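Local coordinates for alpha-actinin-like protein 1 (Schizosaccharomyces pombe, PDB 5BVR) that binds actin filaments through this tandem calponin-homology domain and takes part in forming and organising the actin ring during cytokinesis and septation, at residues 9-14 with 206-211; 59-62 with 68-71; 149-154 with 218-223. All coordinates share one frame; numbering follows the deposited sequence.

Contact 1 of 3, residues 9-14 with 206-211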
loop_
_atom_site.group_PDB
_atom_site.type_symbol
_atom_site.label_atom_id
_atom_site.label_comp_id
_atom_site.label_asym_id
_atom_site.label_seq_id
_atom_site.Cartn_x
_atom_site.Cartn_y
_atom_site.Cartn_z
ATOM N N GLN A 9 16.685 4.513 -1.479
ATOM C CA GLN A 9 15.572 3.612 -1.774
ATOM C C GLN A 9 14.521 4.293 -2.646
ATOM O O GLN A 9 14.220 5.472 -2.465
ATOM C CB GLN A 9 14.946 3.117 -0.470
ATOM C CG GLN A 9 15.927 2.357 0.440
ATOM C CD GLN A 9 15.274 1.859 1.714
ATOM O OE1 GLN A 9 15.348 0.673 2.042
ATOM N NE2 GLN A 9 14.649 2.764 2.444
ATOM N N SER A 10 13.982 3.532 -3.595
ATOM C CA SER A 10 12.984 4.064 -4.529
ATOM C C SER A 10 11.684 4.361 -3.801
ATOM O O SER A 10 11.463 3.916 -2.673
ATOM C CB SER A 10 12.677 3.060 -5.628
ATOM O OG SER A 10 11.970 1.943 -5.095
ATOM N N VAL A 11 10.822 5.123 -4.463
ATOM C CA VAL A 11 9.491 5.387 -3.927
ATOM C C VAL A 11 8.757 4.095 -3.615
ATOM O O VAL A 11 8.163 3.962 -2.554
ATOM C CB VAL A 11 8.659 6.242 -4.917
ATOM C CG1 VAL A 11 7.191 6.294 -4.512
ATOM C CG2 VAL A 11 9.228 7.658 -5.013
ATOM N N GLN A 12 8.799 3.146 -4.532
ATOM C CA GLN A 12 8.091 1.909 -4.326
ATOM C C GLN A 12 8.687 1.113 -3.176
ATOM O O GLN A 12 7.948 0.534 -2.378
ATOM C CB GLN A 12 8.082 1.083 -5.593
ATOM C CG GLN A 12 7.136 -0.077 -5.543
ATOM C CD GLN A 12 7.111 -0.828 -6.847
ATOM O OE1 GLN A 12 7.698 -1.916 -6.960
ATOM N NE2 GLN A 12 6.447 -0.259 -7.843
ATOM N N ASN A 13 10.016 1.040 -3.109
ATOM C CA ASN A 13 10.673 0.389 -2.002
ATOM C C ASN A 13 10.183 0.998 -0.684
ATOM O O ASN A 13 9.706 0.272 0.220
ATOM C CB ASN A 13 12.194 0.533 -2.206
ATOM C CG ASN A 13 13.009 -0.246 -1.222
ATOM O OD1 ASN A 13 12.523 -0.708 -0.209
ATOM N ND2 ASN A 13 14.291 -0.377 -1.522
ATOM N N ARG A 14 10.234 2.317 -0.582
ATOM C CA ARG A 14 9.888 2.969 0.656
ATOM C C ARG A 14 8.415 2.790 0.969
ATOM O O ARG A 14 8.054 2.539 2.112
ATOM C CB ARG A 14 10.302 4.431 0.629
ATOM C CG ARG A 14 11.829 4.555 0.759
ATOM C CD ARG A 14 12.290 6.002 0.719
ATOM N NE ARG A 14 12.112 6.606 -0.589
ATOM C CZ ARG A 14 11.167 7.487 -0.905
ATOM N NH1 ARG A 14 10.288 7.914 0.002
ATOM N NH2 ARG A 14 11.125 7.954 -2.141
ATOM N N VAL A 206 5.162 13.517 0.372
ATOM C CA VAL A 206 4.676 14.525 -0.550
ATOM C C VAL A 206 5.565 14.582 -1.805
ATOM O O VAL A 206 5.056 14.602 -2.942
ATOM C CB VAL A 206 4.606 15.900 0.149
ATOM C CG1 VAL A 206 4.411 17.033 -0.860
ATOM C CG2 VAL A 206 3.492 15.876 1.201
ATOM N N GLU A 207 6.885 14.596 -1.615
ATOM C CA GLU A 207 7.801 14.728 -2.742
ATOM C C GLU A 207 7.775 13.514 -3.663
ATOM O O GLU A 207 8.262 13.569 -4.792
ATOM C CB GLU A 207 9.217 15.073 -2.258
ATOM C CG GLU A 207 9.854 14.058 -1.317
ATOM C CD GLU A 207 9.558 14.299 0.172
ATOM O OE1 GLU A 207 8.538 14.946 0.515
ATOM O OE2 GLU A 207 10.367 13.832 1.011
ATOM N N ASP A 208 7.188 12.406 -3.198
ATOM C CA ASP A 208 7.146 11.210 -4.029
ATOM C C ASP A 208 6.088 11.322 -5.141
ATOM O O ASP A 208 6.120 10.565 -6.101
ATOM C CB ASP A 208 6.848 9.954 -3.198
ATOM C CG ASP A 208 7.936 9.625 -2.183
ATOM O OD1 ASP A 208 9.097 10.005 -2.416
ATOM O OD2 ASP A 208 7.605 8.956 -1.166
ATOM N N VAL A 209 5.147 12.246 -5.003
ATOM C CA VAL A 209 4.025 12.334 -5.947
ATOM C C VAL A 209 3.736 13.769 -6.418
ATOM O O VAL A 209 3.305 13.951 -7.562
ATOM C CB VAL A 209 2.745 11.661 -5.368
ATOM C CG1 VAL A 209 2.571 12.014 -3.942
ATOM C CG2 VAL A 209 1.462 11.991 -6.157
ATOM N N CYS A 210 4.019 14.773 -5.589
ATOM C CA CYS A 210 3.675 16.161 -5.949
ATOM C C CYS A 210 4.483 16.632 -7.163
ATOM O O CYS A 210 5.715 16.666 -7.154
ATOM C CB CYS A 210 3.922 17.092 -4.771
ATOM S SG CYS A 210 3.470 18.792 -5.121
ATOM N N ASP A 211 3.748 16.974 -8.217
ATOM C CA ASP A 211 4.325 17.446 -9.456
ATOM C C ASP A 211 5.432 16.540 -10.007
ATOM O O ASP A 211 6.416 16.998 -10.594
ATOM C CB ASP A 211 4.835 18.869 -9.268
ATOM C CG ASP A 211 3.723 19.867 -9.016
ATOM O OD1 ASP A 211 2.585 19.645 -9.494
ATOM O OD2 ASP A 211 4.010 20.872 -8.334
#
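The interface between the two calponin-homology (CH) domains of the actin-binding domain is bridged here by an arginine-aspartate salt bridge, from Arg-14 in the first turn of helix 11-25 of CH1 to Asp-208 in the short, weakly bonded helix 206-209 of CH2. The guanidinium meets the carboxylate end-on with its two terminal nitrogens, one for each oxygen. NH2 of Arg-14 lies 2.9 Å from OD1 of Asp-208 in a nearly straight bond, with OD1 in the guanidinium plane although the donor stands above the plane of the carboxylate. The second bond, from NH1 of Arg-14 to OD2 of Asp-208 at 3.1 Å, uses the syn lone pair of OD2 and is more bent. The planes are turned 50° apart, so the pairing is not the flat, coplanar fork.

A bend at chi3 of Arg-14 (-69°) folds the chain back towards its own helix start, where NE donates to the carbonyl oxygen of Gln-9 at 3.0 Å. That bond lies in the guanidinium plane and limits rotation of the group, leaving its outer edge directed at Asp-208. Val-11 packs alongside: its CG2 is 3.5 Å from OD1 of Asp-208 and its CG1 is 3.9 Å from CB, an apolar flank to the ion pair.

At the helix start, Ser-10 is the N-cap, its OG accepting from N of Asn-13 at 2.9 Å. On the other side of the interface OD2 of Asp-208 also accepts from the backbone N of Glu-205, a second hold on the carboxylate. Beyond the pair, Val-11 touches Ser-219 of helix 217-234, Asn-13 reaches Leu-101 of helix 101-117, and Val-206 rests on helix 183-198, while Val-209 packs against Ile-220.

Contact 2 of 3, residues 59-62 with 68-71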
loop_
_atom_site.group_PDB
_atom_site.type_symbol
_atom_site.label_atom_id
_atom_site.label_comp_id
_atom_site.label_asym_id
_atom_site.label_seq_id
_atom_site.Cartn_x
_atom_site.Cartn_y
_atom_site.Cartn_z
ATOM N N ARG A 59 4.141 -23.842 12.784
ATOM C CA ARG A 59 5.509 -23.743 13.263
ATOM C C ARG A 59 6.499 -23.440 12.139
ATOM O O ARG A 59 6.304 -23.810 10.987
ATOM C CB ARG A 59 5.909 -24.986 14.066
ATOM C CG ARG A 59 5.973 -24.686 15.566
ATOM C CD ARG A 59 6.250 -25.912 16.414
ATOM N NE ARG A 59 7.086 -26.881 15.711
ATOM C CZ ARG A 59 6.649 -28.017 15.168
ATOM N NH1 ARG A 59 5.371 -28.367 15.245
ATOM N NH2 ARG A 59 7.506 -28.817 14.548
ATOM N N TYR A 60 7.542 -22.711 12.489
ATOM C CA TYR A 60 8.618 -22.416 11.550
ATOM C C TYR A 60 9.867 -22.198 12.369
ATOM O O TYR A 60 9.820 -22.260 13.601
ATOM C CB TYR A 60 8.285 -21.196 10.694
ATOM C CG TYR A 60 7.977 -19.958 11.488
ATOM C CD1 TYR A 60 6.679 -19.687 11.896
ATOM C CD2 TYR A 60 8.970 -19.055 11.843
ATOM C CE1 TYR A 60 6.377 -18.556 12.628
ATOM C CE2 TYR A 60 8.675 -17.912 12.563
ATOM C CZ TYR A 60 7.369 -17.668 12.958
ATOM O OH TYR A 60 7.031 -16.544 13.680
ATOM N N ASN A 61 10.997 -21.993 11.706
ATOM C CA ASN A 61 12.272 -21.870 12.399
ATOM C C ASN A 61 12.429 -20.450 12.926
ATOM O O ASN A 61 12.568 -19.517 12.152
ATOM C CB ASN A 61 13.420 -22.222 11.460
ATOM C CG ASN A 61 13.244 -23.572 10.796
ATOM O OD1 ASN A 61 13.053 -24.591 11.467
ATOM N ND2 ASN A 61 13.307 -23.590 9.470
ATOM N N ARG A 62 12.402 -20.284 14.243
ATOM C CA ARG A 62 12.459 -18.954 14.846
ATOM C C ARG A 62 13.897 -18.479 15.111
ATOM O O ARG A 62 14.107 -17.309 15.447
ATOM C CB ARG A 62 11.614 -18.925 16.130
ATOM C CG ARG A 62 10.143 -19.239 15.879
ATOM C CD ARG A 62 9.295 -19.132 17.137
ATOM N NE ARG A 62 9.324 -17.789 17.705
ATOM C CZ ARG A 62 8.833 -17.468 18.898
ATOM N NH1 ARG A 62 8.271 -18.399 19.665
ATOM N NH2 ARG A 62 8.913 -16.217 19.328
ATOM N N VAL A 68 19.844 -23.499 5.452
ATOM C CA VAL A 68 18.798 -24.477 5.175
ATOM C C VAL A 68 17.470 -24.065 5.832
ATOM O O VAL A 68 16.400 -24.265 5.270
ATOM C CB VAL A 68 19.216 -25.917 5.615
ATOM C CG1 VAL A 68 19.521 -25.980 7.098
ATOM C CG2 VAL A 68 18.149 -26.935 5.251
ATOM N N HIS A 69 17.555 -23.476 7.013
ATOM C CA HIS A 69 16.351 -23.106 7.762
ATOM C C HIS A 69 15.732 -21.816 7.260
ATOM O O HIS A 69 14.523 -21.639 7.356
ATOM C CB HIS A 69 16.677 -23.050 9.240
ATOM C CG HIS A 69 17.035 -24.396 9.785
ATOM N ND1 HIS A 69 18.121 -24.621 10.602
ATOM C CD2 HIS A 69 16.466 -25.604 9.569
ATOM C CE1 HIS A 69 18.190 -25.909 10.891
ATOM N NE2 HIS A 69 17.198 -26.530 10.276
ATOM N N ARG A 70 16.543 -20.928 6.694
ATOM C CA ARG A 70 16.003 -19.722 6.075
ATOM C C ARG A 70 15.254 -20.121 4.821
ATOM O O ARG A 70 14.151 -19.638 4.565
ATOM C CB ARG A 70 17.127 -18.716 5.773
ATOM C CG ARG A 70 17.835 -18.224 7.043
ATOM C CD ARG A 70 18.744 -17.004 6.847
ATOM N NE ARG A 70 19.938 -17.281 6.066
ATOM C CZ ARG A 70 21.083 -17.738 6.572
ATOM N NH1 ARG A 70 21.193 -17.997 7.871
ATOM N NH2 ARG A 70 22.123 -17.947 5.770
ATOM N N LEU A 71 15.849 -20.991 4.015
ATOM C CA LEU A 71 15.168 -21.498 2.844
ATOM C C LEU A 71 13.865 -22.202 3.229
ATOM O O LEU A 71 12.844 -21.989 2.587
ATOM C CB LEU A 71 16.062 -22.438 2.043
ATOM C CG LEU A 71 17.251 -21.763 1.344
ATOM C CD1 LEU A 71 18.260 -22.817 0.905
ATOM C CD2 LEU A 71 16.820 -20.932 0.141
#
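The imidazole of His-69 carries CG1 of Val-68 over the centre of one face, 3.8 Å above its plane, while the side-chain amide of Asn-61 approaches the ring obliquely, the two planes 56° apart. The amide lies mostly against the base of the histidine side chain: ND2 of Asn-61 is 3.4 Å from CB of His-69, and CG of Asn-61 lies 4.0 Å from ring atom CD2. The side chains cross at about a right angle.

What fixes the amide is its nitrogen. ND2 of Asn-61 donates to the backbone O of His-69 at 3.1 Å, with an N-H...O angle of 149°; the acceptor lies close to the amide plane, whereas the donor is tilted a little from the carbonyl plane. With chi1 at -53° CG sits beside the backbone N of Asn-61, which brings the amide up to the helix. ND2 also donates to OE1 of Glu-72, its stronger polar partner, and the backbone O of Asn-61 accepts from ND2 of Asn-73. Replacing Asn-61 by an alanine would probably leave Glu-72 OE1 and the His-69 carbonyl without this donor, and the loop held here mainly by the bond from Asn-73 to its main chain.

Both segments belong to CH1, where an asparagine side chain of the loop following helix 43-53 is hydrogen-bonded to a main-chain carbonyl in the first turns of helix 67-83, at the surface of the domain.

Contact 3 of 3, residues 149-154 with 218-223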
loop_
_atom_site.group_PDB
_atom_site.type_symbol
_atom_site.label_atom_id
_atom_site.label_comp_id
_atom_site.label_asym_id
_atom_site.label_seq_id
_atom_site.Cartn_x
_atom_site.Cartn_y
_atom_site.Cartn_z
ATOM N N GLN A 149 -8.466 9.681 -13.643
ATOM C CA GLN A 149 -8.481 8.837 -14.827
ATOM C C GLN A 149 -7.487 7.682 -14.718
ATOM O O GLN A 149 -7.453 6.815 -15.603
ATOM C CB GLN A 149 -8.138 9.664 -16.065
ATOM C CG GLN A 149 -9.229 10.639 -16.466
ATOM C CD GLN A 149 -10.568 9.947 -16.711
ATOM O OE1 GLN A 149 -10.614 8.834 -17.235
ATOM N NE2 GLN A 149 -11.662 10.602 -16.320
ATOM N N ASP A 150 -6.696 7.673 -13.637
ATOM C CA ASP A 150 -5.611 6.730 -13.451
ATOM C C ASP A 150 -5.112 6.809 -12.024
ATOM O O ASP A 150 -5.671 7.542 -11.217
ATOM C CB ASP A 150 -4.485 7.075 -14.425
ATOM C CG ASP A 150 -4.060 8.509 -14.300
ATOM O OD1 ASP A 150 -3.837 8.989 -13.169
ATOM O OD2 ASP A 150 -4.033 9.192 -15.356
ATOM N N PHE A 151 -4.090 6.015 -11.718
ATOM C CA PHE A 151 -3.401 6.077 -10.441
ATOM C C PHE A 151 -1.997 6.657 -10.578
ATOM O O PHE A 151 -1.064 6.264 -9.867
ATOM C CB PHE A 151 -3.354 4.682 -9.808
ATOM C CG PHE A 151 -4.709 4.188 -9.353
ATOM C CD1 PHE A 151 -5.315 4.762 -8.275
ATOM C CD2 PHE A 151 -5.347 3.160 -10.001
ATOM C CE1 PHE A 151 -6.564 4.320 -7.838
ATOM C CE2 PHE A 151 -6.585 2.711 -9.577
ATOM C CZ PHE A 151 -7.190 3.296 -8.495
ATOM N N THR A 152 -1.864 7.607 -11.498
ATOM C CA THR A 152 -0.596 8.300 -11.703
ATOM C C THR A 152 -0.820 9.820 -11.772
ATOM O O THR A 152 -0.913 10.485 -10.737
ATOM C CB THR A 152 0.143 7.754 -12.953
ATOM O OG1 THR A 152 -0.721 7.796 -14.088
ATOM C CG2 THR A 152 0.588 6.296 -12.707
ATOM N N ARG A 153 -0.921 10.349 -12.983
ATOM C CA ARG A 153 -0.926 11.778 -13.199
ATOM C C ARG A 153 -2.137 12.481 -12.623
ATOM O O ARG A 153 -2.073 13.681 -12.382
ATOM C CB ARG A 153 -0.806 12.064 -14.696
ATOM C CG ARG A 153 0.202 11.134 -15.368
ATOM C CD ARG A 153 0.950 11.761 -16.460
ATOM N NE ARG A 153 1.715 12.885 -15.962
ATOM C CZ ARG A 153 2.342 13.736 -16.754
ATOM N NH1 ARG A 153 2.263 13.591 -18.073
ATOM N NH2 ARG A 153 3.023 14.735 -16.231
ATOM N N SER A 154 -3.231 11.752 -12.402
ATOM C CA SER A 154 -4.433 12.358 -11.823
ATOM C C SER A 154 -4.263 12.786 -10.370
ATOM O O SER A 154 -5.138 13.444 -9.826
ATOM C CB SER A 154 -5.619 11.375 -11.859
ATOM O OG SER A 154 -5.902 10.943 -13.163
ATOM N N ARG A 218 1.998 1.763 -8.518
ATOM C CA ARG A 218 1.710 0.824 -7.437
ATOM C C ARG A 218 1.755 1.498 -6.076
ATOM O O ARG A 218 0.949 1.184 -5.214
ATOM C CB ARG A 218 2.688 -0.338 -7.506
ATOM C CG ARG A 218 2.452 -1.205 -8.731
ATOM C CD ARG A 218 3.487 -2.322 -8.926
ATOM N NE ARG A 218 3.083 -3.160 -10.049
ATOM C CZ ARG A 218 3.655 -4.313 -10.385
ATOM N NH1 ARG A 218 4.681 -4.797 -9.692
ATOM N NH2 ARG A 218 3.176 -4.994 -11.420
ATOM N N SER A 219 2.687 2.423 -5.869
ATOM C CA SER A 219 2.747 3.167 -4.633
ATOM C C SER A 219 1.471 3.988 -4.399
ATOM O O SER A 219 0.900 4.017 -3.305
ATOM C CB SER A 219 3.971 4.070 -4.607
ATOM O OG SER A 219 5.149 3.308 -4.695
ATOM N N ILE A 220 1.041 4.702 -5.425
ATOM C CA ILE A 220 -0.159 5.506 -5.320
ATOM C C ILE A 220 -1.350 4.610 -5.016
ATOM O O ILE A 220 -2.150 4.914 -4.122
ATOM C CB ILE A 220 -0.377 6.411 -6.561
ATOM C CG1 ILE A 220 0.673 7.517 -6.546
ATOM C CG2 ILE A 220 -1.793 6.970 -6.595
ATOM C CD1 ILE A 220 0.731 8.301 -7.842
ATOM N N MET A 221 -1.503 3.519 -5.758
ATOM C CA MET A 221 -2.599 2.595 -5.505
ATOM C C MET A 221 -2.598 2.090 -4.066
ATOM O O MET A 221 -3.648 1.988 -3.437
ATOM C CB MET A 221 -2.514 1.405 -6.422
ATOM C CG MET A 221 -2.845 1.706 -7.882
ATOM S SD MET A 221 -2.692 0.265 -8.957
ATOM C CE MET A 221 -3.944 -0.732 -8.163
ATOM N N THR A 222 -1.430 1.742 -3.569
ATOM C CA THR A 222 -1.322 1.230 -2.206
ATOM C C THR A 222 -1.860 2.253 -1.206
ATOM O O THR A 222 -2.588 1.888 -0.261
ATOM C CB THR A 222 0.135 0.870 -1.858
ATOM O OG1 THR A 222 0.601 -0.113 -2.786
ATOM C CG2 THR A 222 0.263 0.292 -0.445
ATOM N N TYR A 223 -1.487 3.522 -1.377
ATOM C CA TYR A 223 -1.881 4.583 -0.476
ATOM C C TYR A 223 -3.389 4.922 -0.637
ATOM O O TYR A 223 -4.123 5.017 0.358
ATOM C CB TYR A 223 -0.988 5.819 -0.682
ATOM C CG TYR A 223 -1.339 6.974 0.224
ATOM C CD1 TYR A 223 -1.305 6.859 1.604
ATOM C CD2 TYR A 223 -1.676 8.196 -0.301
ATOM C CE1 TYR A 223 -1.648 7.936 2.429
ATOM C CE2 TYR A 223 -2.015 9.275 0.514
ATOM C CZ TYR A 223 -1.992 9.147 1.863
ATOM O OH TYR A 223 -2.344 10.203 2.669
#
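From CB outwards, Met-221 lays its chain across the ring of Phe-151. Its chi1 of -71° places CG beside the backbone N, and that carbon stands over one face of the phenyl ring, 3.4 Å from CG of Phe-151 and 3.9 Å from the ring centroid, a CH-pi contact. Next along the chain, SD reaches CD2 of Phe-151 at 4.1 Å as an oblique Met-aromatic contact 4.8 Å from the centroid. Ile-220 meets the same residue differently: its CG2 lies near the ring plane, at the edge, and is 4.2 Å from CB of Phe-151, while its CB is 3.4 Å from the Phe-151 carbonyl oxygen.

The loop that presents Phe-151 is shaped by Asp-150, whose OD1 accepts from the backbone N of Thr-152 in an Asx turn and also from N of Ser-154.

No hydrogen bond spans these segments of CH2. The loop is therefore held to helix 217-234 by apolar, CH-pi and sulfur-aromatic packing, which leaves the carbonyl oxygen of Phe-151 buried among the carbons of Ile-220 with no hydrogen-bonding partner.

In the fold
Contacts 1 and 3 adjoin, their centres about 12 Å apart, and meet through helix 217-234: CA of Gln-12 is 3.3 Å from OG of Ser-219, and CG2 of Val-209 lies 4.1 Å from CD1 of Ile-220. Contact 1 joins the CH1 and CH2 domains, while contact 3 packs a loop of CH2 on helix 217-234, a helix that also meets CH1. Contact 2 stands apart in CH1, its centre about 34 Å from that of contact 1 and about 36 Å from that of contact 3. Arg-218 of contact 3 and Asp-216 form one zinc site; a bound zinc is about 8 Å from the side chain of Val-11.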